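Local atomic coordinates of abietadiene synthase, chloroplastic (Abies grandis, PDB entry 3S9V), a protein that is a mostly helical chloroplast enzyme of the terpene synthase family, with an N-terminal terpene synthase domain and a metal-binding domain. Residues 35-40 against 287-292; 85-88 against 92-95; 194-199 against 215-220; 679-684 against 756-761. All coordinates share one frame; numbering follows the deposited sequence.

Contact 1 (35-40 against 287-292)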
loop_
_atom_site.group_PDB
_atom_site.type_symbol
_atom_site.label_atom_id
_atom_site.label_comp_id
_atom_site.label_asym_id
_atom_site.label_seq_id
_atom_site.Cartn_x
_atom_site.Cartn_y
_atom_site.Cartn_z
ATOM N N THR A 35 20.477 -0.750 15.511
ATOM C CA THR A 35 20.291 0.598 16.027
ATOM C C THR A 35 19.020 1.215 15.456
ATOM O O THR A 35 18.168 1.704 16.196
ATOM C CB THR A 35 21.497 1.495 15.664
ATOM O OG1 THR A 35 22.686 0.934 16.228
ATOM C CG2 THR A 35 21.307 2.903 16.204
ATOM N N LEU A 36 18.900 1.189 14.136
ATOM C CA LEU A 36 17.735 1.745 13.471
ATOM C C LEU A 36 16.441 1.131 13.986
ATOM O O LEU A 36 15.450 1.834 14.199
ATOM C CB LEU A 36 17.857 1.537 11.963
ATOM C CG LEU A 36 18.876 2.468 11.305
ATOM C CD1 LEU A 36 19.235 1.984 9.908
ATOM C CD2 LEU A 36 18.287 3.863 11.249
ATOM N N ILE A 37 16.458 -0.178 14.201
ATOM C CA ILE A 37 15.279 -0.880 14.680
ATOM C C ILE A 37 14.857 -0.432 16.071
ATOM O O ILE A 37 13.669 -0.267 16.339
ATOM C CB ILE A 37 15.498 -2.416 14.683
ATOM C CG1 ILE A 37 15.664 -2.922 13.248
ATOM C CG2 ILE A 37 14.310 -3.120 15.308
ATOM C CD1 ILE A 37 15.852 -4.421 13.144
ATOM N N SER A 38 15.818 -0.236 16.966
ATOM C CA SER A 38 15.458 0.190 18.310
ATOM C C SER A 38 14.998 1.651 18.289
ATOM O O SER A 38 14.154 2.055 19.087
ATOM C CB SER A 38 16.639 0.001 19.274
ATOM O OG SER A 38 17.711 0.866 18.951
ATOM N N GLU A 39 15.539 2.434 17.359
ATOM C CA GLU A 39 15.174 3.841 17.251
ATOM C C GLU A 39 13.776 4.010 16.674
ATOM O O GLU A 39 13.028 4.902 17.077
ATOM C CB GLU A 39 16.192 4.590 16.387
ATOM C CG GLU A 39 17.521 4.826 17.086
ATOM C CD GLU A 39 18.523 5.568 16.219
ATOM O OE1 GLU A 39 19.579 5.979 16.750
ATOM O OE2 GLU A 39 18.259 5.736 15.009
ATOM N N ILE A 40 13.433 3.146 15.726
ATOM C CA ILE A 40 12.123 3.185 15.094
ATOM C C ILE A 40 11.078 2.614 16.047
ATOM O O ILE A 40 9.920 3.039 16.041
ATOM C CB ILE A 40 12.137 2.400 13.765
ATOM C CG1 ILE A 40 12.969 3.170 12.737
ATOM C CG2 ILE A 40 10.721 2.177 13.261
ATOM C CD1 ILE A 40 13.156 2.434 11.429
ATOM N N ARG A 287 8.404 -6.638 9.473
ATOM C CA ARG A 287 8.560 -7.821 10.325
ATOM C C ARG A 287 9.292 -7.494 11.619
ATOM O O ARG A 287 9.150 -8.199 12.622
ATOM C CB ARG A 287 9.304 -8.947 9.591
ATOM C CG ARG A 287 10.800 -8.715 9.373
ATOM C CD ARG A 287 11.429 -9.894 8.631
ATOM N NE ARG A 287 12.886 -9.801 8.512
ATOM C CZ ARG A 287 13.522 -8.980 7.685
ATOM N NH1 ARG A 287 12.840 -8.166 6.890
ATOM N NH2 ARG A 287 14.846 -8.981 7.642
ATOM N N HIS A 288 10.068 -6.415 11.596
ATOM C CA HIS A 288 10.839 -5.997 12.760
ATOM C C HIS A 288 10.034 -5.237 13.815
ATOM O O HIS A 288 10.560 -4.928 14.885
ATOM C CB HIS A 288 12.003 -5.110 12.319
ATOM C CG HIS A 288 12.929 -5.760 11.339
ATOM N ND1 HIS A 288 13.652 -6.895 11.636
ATOM C CD2 HIS A 288 13.270 -5.417 10.075
ATOM C CE1 HIS A 288 14.400 -7.222 10.598
ATOM N NE2 HIS A 288 14.188 -6.341 9.637
ATOM N N PHE A 289 8.766 -4.942 13.535
ATOM C CA PHE A 289 7.956 -4.168 14.478
ATOM C C PHE A 289 6.543 -4.686 14.671
ATOM O O PHE A 289 5.606 -3.900 14.796
ATOM C CB PHE A 289 7.868 -2.725 13.989
ATOM C CG PHE A 289 9.155 -2.193 13.455
ATOM C CD1 PHE A 289 10.172 -1.791 14.319
ATOM C CD2 PHE A 289 9.369 -2.120 12.083
ATOM C CE1 PHE A 289 11.388 -1.322 13.819
ATOM C CE2 PHE A 289 10.575 -1.656 11.573
ATOM C CZ PHE A 289 11.592 -1.254 12.448
ATOM N N LYS A 290 6.376 -5.997 14.708
ATOM C CA LYS A 290 5.045 -6.558 14.860
ATOM C C LYS A 290 4.289 -6.087 16.099
ATOM O O LYS A 290 3.092 -5.799 16.021
ATOM C CB LYS A 290 5.115 -8.086 14.799
ATOM C CG LYS A 290 5.554 -8.578 13.417
ATOM C CD LYS A 290 5.225 -10.049 13.171
ATOM C CE LYS A 290 6.060 -10.986 14.039
ATOM N NZ LYS A 290 7.515 -10.927 13.714
ATOM N N GLU A 291 4.982 -5.984 17.228
ATOM C CA GLU A 291 4.358 -5.546 18.476
ATOM C C GLU A 291 3.949 -4.078 18.432
ATOM O O GLU A 291 2.934 -3.695 19.013
ATOM C CB GLU A 291 5.313 -5.747 19.656
ATOM C CG GLU A 291 5.693 -7.185 19.952
ATOM C CD GLU A 291 6.836 -7.277 20.952
ATOM O OE1 GLU A 291 7.980 -6.937 20.578
ATOM O OE2 GLU A 291 6.588 -7.677 22.114
ATOM N N GLU A 292 4.749 -3.260 17.752
ATOM C CA GLU A 292 4.478 -1.832 17.644
ATOM C C GLU A 292 3.306 -1.576 16.711
ATOM O O GLU A 292 2.438 -0.751 17.002
ATOM C CB GLU A 292 5.705 -1.088 17.111
ATOM C CG GLU A 292 6.903 -1.056 18.046
ATOM C CD GLU A 292 7.411 -2.435 18.410
ATOM O OE1 GLU A 292 7.651 -3.252 17.492
ATOM O OE2 GLU A 292 7.580 -2.698 19.622
#
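I37 and H288 mark the closest backbone approach, their CA atoms 7.0 Å apart, where helix 29-46 passes the short turn that leads into helix 290-301. This is helix-to-turn packing within the largely helical fold of a terpene synthase, and it joins an early helix to a segment almost 250 residues later. Two isoleucines each cover one aromatic ring. CD1 of I37 stands anti to its CA (chi2 -179°), which carries it out over a face of the H288 imidazole, 3.8 Å from the ring centroid, in a CH-pi contact. R287 lays its CG over the other face, and its guanidinium turns back to cover H288 NE2. Both residues reach D470 on helix 461-491, R287 through a salt bridge and H288 through a weak hydrogen bond, so a histidine can serve here as apolar platform and polar link at once. F289, at the N-cap position of helix 290-301, is sandwiched between CB of H288 and CG2 of I40, the latter 3.9 Å from the phenyl centroid. Branching at CB suits I40 to this place: CG2 meets the ring while the same side chain also touches Y463 and L466 of helix 461-491. I37 CG2 adds an apolar contact 3.7 Å from F289 CE1, and at the phenyl edge, in the plane of the ring, CE1 lies 3.6 Å from I37 O.

Contact 2 (85-88 against 92-95)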
loop_
_atom_site.group_PDB
_atom_site.type_symbol
_atom_site.label_atom_id
_atom_site.label_comp_id
_atom_site.label_asym_id
_atom_site.label_seq_id
_atom_site.Cartn_x
_atom_site.Cartn_y
_atom_site.Cartn_z
ATOM N N GLN A 85 10.800 35.244 18.167
ATOM C CA GLN A 85 12.002 34.421 18.133
ATOM C C GLN A 85 12.178 33.535 16.901
ATOM O O GLN A 85 13.258 32.990 16.692
ATOM C CB GLN A 85 12.026 33.520 19.371
ATOM C CG GLN A 85 11.782 34.239 20.682
ATOM C CD GLN A 85 13.028 34.900 21.225
ATOM O OE1 GLN A 85 13.630 35.754 20.574
ATOM N NE2 GLN A 85 13.428 34.501 22.430
ATOM N N ASN A 86 11.142 33.389 16.080
ATOM C CA ASN A 86 11.243 32.491 14.930
ATOM C C ASN A 86 11.151 33.053 13.523
ATOM O O ASN A 86 10.736 32.350 12.593
ATOM C CB ASN A 86 10.228 31.362 15.087
ATOM C CG ASN A 86 10.682 30.323 16.085
ATOM O OD1 ASN A 86 11.447 29.427 15.745
ATOM N ND2 ASN A 86 10.234 30.451 17.328
ATOM N N GLN A 87 11.535 34.310 13.358
ATOM C CA GLN A 87 11.519 34.907 12.036
ATOM C C GLN A 87 12.786 34.403 11.333
ATOM O O GLN A 87 13.815 34.209 11.976
ATOM C CB GLN A 87 11.537 36.432 12.150
ATOM C CG GLN A 87 11.527 37.158 10.813
ATOM C CD GLN A 87 11.499 38.660 10.977
ATOM O OE1 GLN A 87 12.202 39.214 11.820
ATOM N NE2 GLN A 87 10.691 39.331 10.164
ATOM N N LEU A 88 12.705 34.178 10.024
ATOM C CA LEU A 88 13.848 33.691 9.258
ATOM C C LEU A 88 14.787 34.826 8.840
ATOM O O LEU A 88 14.451 36.005 8.976
ATOM C CB LEU A 88 13.354 32.925 8.027
ATOM C CG LEU A 88 12.391 31.762 8.306
ATOM C CD1 LEU A 88 11.959 31.130 6.993
ATOM C CD2 LEU A 88 13.064 30.721 9.196
ATOM N N SER A 92 11.106 36.585 6.443
ATOM C CA SER A 92 9.832 35.891 6.362
ATOM C C SER A 92 9.651 34.961 7.555
ATOM O O SER A 92 10.568 34.775 8.361
ATOM C CB SER A 92 9.772 35.055 5.084
ATOM O OG SER A 92 10.672 33.956 5.163
ATOM N N TRP A 93 8.451 34.400 7.656
ATOM C CA TRP A 93 8.112 33.420 8.683
ATOM C C TRP A 93 7.590 32.234 7.876
ATOM O O TRP A 93 7.115 32.408 6.752
ATOM C CB TRP A 93 6.996 33.922 9.604
ATOM C CG TRP A 93 7.460 34.749 10.757
ATOM C CD1 TRP A 93 7.886 34.303 11.981
ATOM C CD2 TRP A 93 7.532 36.173 10.802
ATOM N NE1 TRP A 93 8.214 35.369 12.786
ATOM C CE2 TRP A 93 8.006 36.529 12.088
ATOM C CE3 TRP A 93 7.238 37.189 9.878
ATOM C CZ2 TRP A 93 8.192 37.854 12.472
ATOM C CZ3 TRP A 93 7.423 38.511 10.264
ATOM C CH2 TRP A 93 7.896 38.831 11.553
ATOM N N GLY A 94 7.674 31.039 8.442
ATOM C CA GLY A 94 7.197 29.863 7.740
ATOM C C GLY A 94 8.168 28.731 7.954
ATOM O O GLY A 94 9.064 28.831 8.791
ATOM N N GLU A 95 8.011 27.651 7.203
ATOM C CA GLU A 95 8.910 26.522 7.360
ATOM C C GLU A 95 10.225 26.760 6.609
ATOM O O GLU A 95 10.252 26.856 5.379
ATOM C CB GLU A 95 8.222 25.243 6.869
ATOM C CG GLU A 95 8.967 23.956 7.223
ATOM C CD GLU A 95 9.553 23.989 8.626
ATOM O OE1 GLU A 95 10.698 24.461 8.782
ATOM O OE2 GLU A 95 8.866 23.556 9.575
HETATM O O HOH W 1 8.872 31.020 10.887
#
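Q87 lies spread across one face of the W93 indole, its amide plane tilted only 23° from that of the ring. CB passes above the border of the indole at CE2 and NE1, and with CG directly away from the backbone N (chi1 180°) and the chain extended, NE2 ends over the outer rim of the six-membered ring, above its CH2-CZ3 side, 3.2 Å from W93 CH2. Q87 CA makes a CH-pi contact, 3.8 Å from the centroid of the five-membered ring. A glutamine over a tryptophan, with the sequence Q-x3-G-x-W, matches the QW motif familiar from triterpene cyclases. The glutamine side chain is long enough to span the indole while its NE2 still bonds to G91 O and Q124 O; W93 NE1 binds I83 O. A nearly straight hydrogen bond from L88 N to S92 O (2.8 Å) closes the turn, and water 1 links N86 O to G94 N. At the phi of G94 (139°) a CB would press against W93 O, so a residue with no side chain fits. The turn follows helix 77-85 and rests on two further helices: W93 packs on A107 and C111 of helix 101-117, and Q87 touches K127 of helix 122-136.

Contact 3 (194-199 against 215-220)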
loop_
_atom_site.group_PDB
_atom_site.type_symbol
_atom_site.label_atom_id
_atom_site.label_comp_id
_atom_site.label_asym_id
_atom_site.label_seq_id
_atom_site.Cartn_x
_atom_site.Cartn_y
_atom_site.Cartn_z
ATOM N N VAL A 194 -25.058 24.234 2.200
ATOM C CA VAL A 194 -23.986 23.292 2.473
ATOM C C VAL A 194 -23.086 23.788 3.594
ATOM O O VAL A 194 -22.695 23.021 4.474
ATOM C CB VAL A 194 -23.130 23.055 1.210
ATOM C CG1 VAL A 194 -22.085 21.986 1.480
ATOM C CG2 VAL A 194 -24.024 22.648 0.049
ATOM N N LEU A 195 -22.774 25.077 3.559
ATOM C CA LEU A 195 -21.912 25.693 4.556
ATOM C C LEU A 195 -22.416 25.538 5.989
ATOM O O LEU A 195 -21.611 25.445 6.917
ATOM C CB LEU A 195 -21.729 27.182 4.222
ATOM C CG LEU A 195 -20.739 28.042 5.017
ATOM C CD1 LEU A 195 -21.373 28.518 6.285
ATOM C CD2 LEU A 195 -19.474 27.262 5.308
ATOM N N TYR A 196 -23.735 25.498 6.175
ATOM C CA TYR A 196 -24.295 25.384 7.521
ATOM C C TYR A 196 -24.937 24.048 7.869
ATOM O O TYR A 196 -25.134 23.747 9.041
ATOM C CB TYR A 196 -25.339 26.479 7.753
ATOM C CG TYR A 196 -24.818 27.891 7.635
ATOM C CD1 TYR A 196 -25.312 28.752 6.657
ATOM C CD2 TYR A 196 -23.854 28.379 8.514
ATOM C CE1 TYR A 196 -24.860 30.064 6.556
ATOM C CE2 TYR A 196 -23.396 29.695 8.422
ATOM C CZ TYR A 196 -23.906 30.530 7.436
ATOM O OH TYR A 196 -23.470 31.835 7.329
ATOM N N ALA A 197 -25.268 23.253 6.861
ATOM C CA ALA A 197 -25.923 21.960 7.074
ATOM C C ALA A 197 -25.086 20.949 7.849
ATOM O O ALA A 197 -25.553 20.370 8.831
ATOM C CB ALA A 197 -26.328 21.359 5.730
ATOM N N LEU A 198 -23.853 20.743 7.393
ATOM C CA LEU A 198 -22.935 19.788 8.006
ATOM C C LEU A 198 -21.529 20.362 8.041
ATOM O O LEU A 198 -21.217 21.300 7.310
ATOM C CB LEU A 198 -22.897 18.501 7.184
ATOM C CG LEU A 198 -24.235 17.862 6.816
ATOM C CD1 LEU A 198 -24.008 16.715 5.832
ATOM C CD2 LEU A 198 -24.920 17.375 8.077
ATOM N N PRO A 199 -20.660 19.811 8.905
ATOM C CA PRO A 199 -19.291 20.329 8.960
ATOM C C PRO A 199 -18.644 20.038 7.606
ATOM O O PRO A 199 -18.832 18.956 7.048
ATOM C CB PRO A 199 -18.654 19.514 10.088
ATOM C CG PRO A 199 -19.830 19.147 10.970
ATOM C CD PRO A 199 -20.894 18.802 9.957
ATOM N N TRP A 215 -22.455 33.269 12.808
ATOM C CA TRP A 215 -21.816 32.575 13.918
ATOM C C TRP A 215 -22.660 31.548 14.653
ATOM O O TRP A 215 -22.168 30.465 14.986
ATOM C CB TRP A 215 -21.222 33.590 14.898
ATOM C CG TRP A 215 -20.094 34.359 14.279
ATOM C CD1 TRP A 215 -20.040 35.704 14.049
ATOM C CD2 TRP A 215 -18.896 33.811 13.721
ATOM N NE1 TRP A 215 -18.888 36.024 13.373
ATOM C CE2 TRP A 215 -18.168 34.880 13.160
ATOM C CE3 TRP A 215 -18.370 32.516 13.636
ATOM C CZ2 TRP A 215 -16.941 34.694 12.521
ATOM C CZ3 TRP A 215 -17.155 32.331 12.999
ATOM C CH2 TRP A 215 -16.454 33.414 12.448
ATOM N N GLN A 216 -23.923 31.872 14.906
ATOM C CA GLN A 216 -24.799 30.942 15.606
ATOM C C GLN A 216 -24.930 29.607 14.875
ATOM O O GLN A 216 -24.845 28.547 15.488
ATOM C CB GLN A 216 -26.186 31.559 15.798
ATOM C CG GLN A 216 -27.208 30.571 16.310
ATOM C CD GLN A 216 -28.531 31.231 16.594
ATOM O OE1 GLN A 216 -29.109 31.891 15.722
ATOM N NE2 GLN A 216 -29.021 31.067 17.816
ATOM N N LYS A 217 -25.148 29.654 13.571
ATOM C CA LYS A 217 -25.278 28.427 12.794
ATOM C C LYS A 217 -23.957 27.672 12.785
ATOM O O LYS A 217 -23.939 26.441 12.819
ATOM C CB LYS A 217 -25.717 28.746 11.361
ATOM C CG LYS A 217 -27.141 29.259 11.272
ATOM C CD LYS A 217 -27.599 29.394 9.830
ATOM C CE LYS A 217 -29.078 29.740 9.761
ATOM N NZ LYS A 217 -29.547 29.814 8.352
ATOM N N ILE A 218 -22.853 28.417 12.750
ATOM C CA ILE A 218 -21.520 27.819 12.754
ATOM C C ILE A 218 -21.227 27.037 14.041
ATOM O O ILE A 218 -20.601 25.980 13.995
ATOM C CB ILE A 218 -20.423 28.901 12.575
ATOM C CG1 ILE A 218 -20.467 29.460 11.153
ATOM C CG2 ILE A 218 -19.057 28.323 12.877
ATOM C CD1 ILE A 218 -20.238 28.427 10.065
ATOM N N MET A 219 -21.679 27.551 15.183
ATOM C CA MET A 219 -21.428 26.895 16.470
ATOM C C MET A 219 -21.951 25.459 16.557
ATOM O O MET A 219 -21.437 24.652 17.337
ATOM C CB MET A 219 -22.030 27.712 17.623
ATOM C CG MET A 219 -21.472 29.133 17.793
ATOM S SD MET A 219 -19.671 29.244 17.953
ATOM C CE MET A 219 -19.329 27.828 19.035
ATOM N N LYS A 220 -22.968 25.141 15.761
ATOM C CA LYS A 220 -23.554 23.804 15.770
ATOM C C LYS A 220 -22.662 22.798 15.067
ATOM O O LYS A 220 -22.860 21.590 15.192
ATOM C CB LYS A 220 -24.913 23.806 15.073
ATOM C CG LYS A 220 -25.884 24.884 15.534
ATOM C CD LYS A 220 -27.231 24.698 14.845
ATOM C CE LYS A 220 -28.167 25.870 15.090
ATOM N NZ LYS A 220 -29.524 25.610 14.523
HETATM O O HOH W 2 -25.470 24.942 11.494
#
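Y196 offers one face of its phenol ring to the aliphatic chain of K217; the two side chains cross at about a right angle, with K217 passing over the ring. CB sits 3.4 Å from Y196 CD2, and the extended chain beyond CG carries CD over the face, 4.0 Å from the ring centroid, in a CH-pi contact. Lysine suits this exposed site because its methylenes can shield an aromatic ring while the ammonium group extends beyond it. The opposite face of the phenol receives CD1 of the adjacent L195. I218 touches both Y196 and L195: with both side-chain torsions near -60°, its chain folds so that CD1 meets Y196 CE2 at 3.8 Å and L195 CD1 at 3.9 Å. The hydroxyl of Y196 is hydrogen-bonded to the backbone N of D214, which fixes the far end of the ring, and water 2 bridges the carbonyls of Y196 and K217. The contact packs two short helices, 192-197 and 215-219, across an irregular loop without helix or strand, and 215-220 belongs to the N-terminal terpene synthase domain. Around it, L195 packs on L202 and I218 on V213 and F228, while W215 leans on V238 and R241 of helix 232-242.

Contact 4 (679-684 against 756-761)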
loop_
_atom_site.group_PDB
_atom_site.type_symbol
_atom_site.label_atom_id
_atom_site.label_comp_id
_atom_site.label_asym_id
_atom_site.label_seq_id
_atom_site.Cartn_x
_atom_site.Cartn_y
_atom_site.Cartn_z
ATOM N N ARG A 679 -4.320 -22.320 -12.338
ATOM C CA ARG A 679 -4.653 -23.010 -13.571
ATOM C C ARG A 679 -5.266 -22.085 -14.619
ATOM O O ARG A 679 -4.867 -22.104 -15.780
ATOM C CB ARG A 679 -5.658 -24.124 -13.309
ATOM C CG ARG A 679 -6.069 -24.866 -14.576
ATOM C CD ARG A 679 -5.060 -25.949 -14.841
ATOM N NE ARG A 679 -4.218 -25.697 -15.992
ATOM C CZ ARG A 679 -3.098 -26.367 -16.253
ATOM N NH1 ARG A 679 -2.395 -26.073 -17.337
ATOM N NH2 ARG A 679 -2.670 -27.316 -15.426
ATOM N N LEU A 680 -6.252 -21.298 -14.210
ATOM C CA LEU A 680 -6.936 -20.403 -15.138
ATOM C C LEU A 680 -6.071 -19.287 -15.722
ATOM O O LEU A 680 -6.167 -18.994 -16.917
ATOM C CB LEU A 680 -8.177 -19.793 -14.473
ATOM C CG LEU A 680 -9.251 -20.778 -13.992
ATOM C CD1 LEU A 680 -10.468 -20.016 -13.489
ATOM C CD2 LEU A 680 -9.652 -21.690 -15.133
ATOM N N VAL A 681 -5.236 -18.654 -14.903
ATOM C CA VAL A 681 -4.406 -17.583 -15.431
ATOM C C VAL A 681 -3.439 -18.184 -16.438
ATOM O O VAL A 681 -3.219 -17.623 -17.507
ATOM C CB VAL A 681 -3.619 -16.843 -14.319
ATOM C CG1 VAL A 681 -2.489 -17.712 -13.779
ATOM C CG2 VAL A 681 -3.074 -15.531 -14.874
ATOM N N ASN A 682 -2.895 -19.347 -16.093
ATOM C CA ASN A 682 -1.958 -20.068 -16.946
ATOM C C ASN A 682 -2.604 -20.426 -18.288
ATOM O O ASN A 682 -1.995 -20.253 -19.346
ATOM C CB ASN A 682 -1.495 -21.340 -16.219
ATOM C CG ASN A 682 -0.492 -22.159 -17.024
ATOM O OD1 ASN A 682 -0.820 -22.702 -18.076
ATOM N ND2 ASN A 682 0.739 -22.257 -16.522
ATOM N N ASP A 683 -3.848 -20.904 -18.234
ATOM C CA ASP A 683 -4.588 -21.321 -19.427
ATOM C C ASP A 683 -5.046 -20.189 -20.345
ATOM O O ASP A 683 -4.947 -20.304 -21.564
ATOM C CB ASP A 683 -5.803 -22.170 -19.018
ATOM C CG ASP A 683 -5.466 -23.649 -18.861
ATOM O OD1 ASP A 683 -4.313 -23.984 -18.508
ATOM O OD2 ASP A 683 -6.364 -24.483 -19.078
ATOM N N THR A 684 -5.557 -19.104 -19.776
ATOM C CA THR A 684 -6.009 -17.986 -20.594
ATOM C C THR A 684 -4.844 -17.423 -21.405
ATOM O O THR A 684 -5.036 -16.822 -22.461
ATOM C CB THR A 684 -6.592 -16.856 -19.732
ATOM O OG1 THR A 684 -5.612 -16.437 -18.772
ATOM C CG2 THR A 684 -7.845 -17.326 -19.012
ATOM N N LEU A 756 1.401 -13.114 -11.538
ATOM C CA LEU A 756 2.490 -12.287 -12.052
ATOM C C LEU A 756 3.154 -12.885 -13.298
ATOM O O LEU A 756 3.339 -12.199 -14.304
ATOM C CB LEU A 756 3.550 -12.060 -10.968
ATOM C CG LEU A 756 4.760 -11.212 -11.394
ATOM C CD1 LEU A 756 4.316 -9.789 -11.718
ATOM C CD2 LEU A 756 5.794 -11.193 -10.286
ATOM N N PHE A 757 3.503 -14.164 -13.244
ATOM C CA PHE A 757 4.153 -14.784 -14.385
ATOM C C PHE A 757 3.274 -14.848 -15.620
ATOM O O PHE A 757 3.774 -14.743 -16.732
ATOM C CB PHE A 757 4.632 -16.200 -14.041
ATOM C CG PHE A 757 5.890 -16.241 -13.219
ATOM C CD1 PHE A 757 6.489 -17.458 -12.911
ATOM C CD2 PHE A 757 6.482 -15.071 -12.758
ATOM C CE1 PHE A 757 7.657 -17.510 -12.155
ATOM C CE2 PHE A 757 7.646 -15.112 -12.004
ATOM C CZ PHE A 757 8.235 -16.337 -11.702
ATOM N N TYR A 758 1.972 -15.020 -15.429
ATOM C CA TYR A 758 1.053 -15.129 -16.557
ATOM C C TYR A 758 0.086 -13.963 -16.659
ATOM O O TYR A 758 -1.017 -14.109 -17.180
ATOM C CB TYR A 758 0.268 -16.441 -16.452
ATOM C CG TYR A 758 1.147 -17.669 -16.453
ATOM C CD1 TYR A 758 1.677 -18.179 -17.641
ATOM C CD2 TYR A 758 1.486 -18.301 -15.258
ATOM C CE1 TYR A 758 2.530 -19.294 -17.634
ATOM C CE2 TYR A 758 2.330 -19.403 -15.238
ATOM C CZ TYR A 758 2.850 -19.897 -16.424
ATOM O OH TYR A 758 3.689 -20.988 -16.378
ATOM N N MET A 759 0.504 -12.803 -16.171
ATOM C CA MET A 759 -0.348 -11.624 -16.209
ATOM C C MET A 759 -0.654 -11.153 -17.627
ATOM O O MET A 759 0.092 -11.427 -18.572
ATOM C CB MET A 759 0.286 -10.477 -15.408
ATOM C CG MET A 759 1.590 -9.930 -15.967
ATOM S SD MET A 759 2.281 -8.644 -14.891
ATOM C CE MET A 759 1.145 -7.289 -15.220
ATOM N N GLN A 760 -1.771 -10.449 -17.758
ATOM C CA GLN A 760 -2.207 -9.906 -19.036
ATOM C C GLN A 760 -1.190 -8.856 -19.480
ATOM O O GLN A 760 -1.074 -7.792 -18.867
ATOM C CB GLN A 760 -3.590 -9.264 -18.877
ATOM C CG GLN A 760 -4.217 -8.804 -20.177
ATOM C CD GLN A 760 -4.478 -9.956 -21.123
ATOM O OE1 GLN A 760 -5.270 -10.851 -20.825
ATOM N NE2 GLN A 760 -3.808 -9.943 -22.269
ATOM N N GLY A 761 -0.447 -9.161 -20.539
ATOM C CA GLY A 761 0.549 -8.225 -21.027
ATOM C C GLY A 761 -0.066 -7.058 -21.771
ATOM O O GLY A 761 -0.738 -6.214 -21.178
#
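Y758, N682 and V681 account for nearly all the surface buried where helix 669-693 meets the turn that ends helix 741-757, the CA atoms of N682 and Y758 lying 5.8 Å apart. Y758 contributes most. Its phenol runs alongside the N682 side chain, both pointing the same way, and one ring face is covered by N682: CA makes a CH-pi contact 4.2 Å from the centroid, and ND2 stands over the far end of the ring, 3.2 Å from Y758 CZ. CG of N682 points away from its own backbone N (chi1 -179°), which lifts the amide along the ring, the two planes 49° apart. V681 crosses the root of the tyrosine, with CG2 3.8 Å from Y758 CB, and its compact branched side chain also packs against M723 and M754. N682 and T686 sit at two magnesium-ligand positions of the NSE/DTE motif of related terpene synthases, with D683 the motif residue between them. R679 grips the single atom D683 OD1 side-on, NE (3.0 Å) and NH1 both meeting it in the guanidinium plane, as a salt bridge; D683 OD2 binds A699 N and Y631 OH. The chemistry is consistent with the ring steadying the asparagine side chain, its N-H-bearing end probably drawn to the electron-rich face, whereas the neighbouring aspartate is anchored by a salt bridge together with two neutral hydrogen bonds.

How the contacts relate
Along the chain, contacts 2 and 3 follow one another inside the long loop that contact 1 closes, and contact 4 comes after all three. This nesting is consistent with the three-domain architecture of such diterpene synthases, in which one helical domain is inserted after the first helix of another: contact 1 would join the two ends flanking the insertion. Contacts 2 and 3, with centres 34 Å apart, both lie about 36 Å from the centre of the chain, on the opposite side of it from contact 4. Contact 4, whose segment 679-684 lies in the metal-binding domain, is 57 Å from contact 2 between centres. None touches another; the nearest atoms are at least about 19 Å apart.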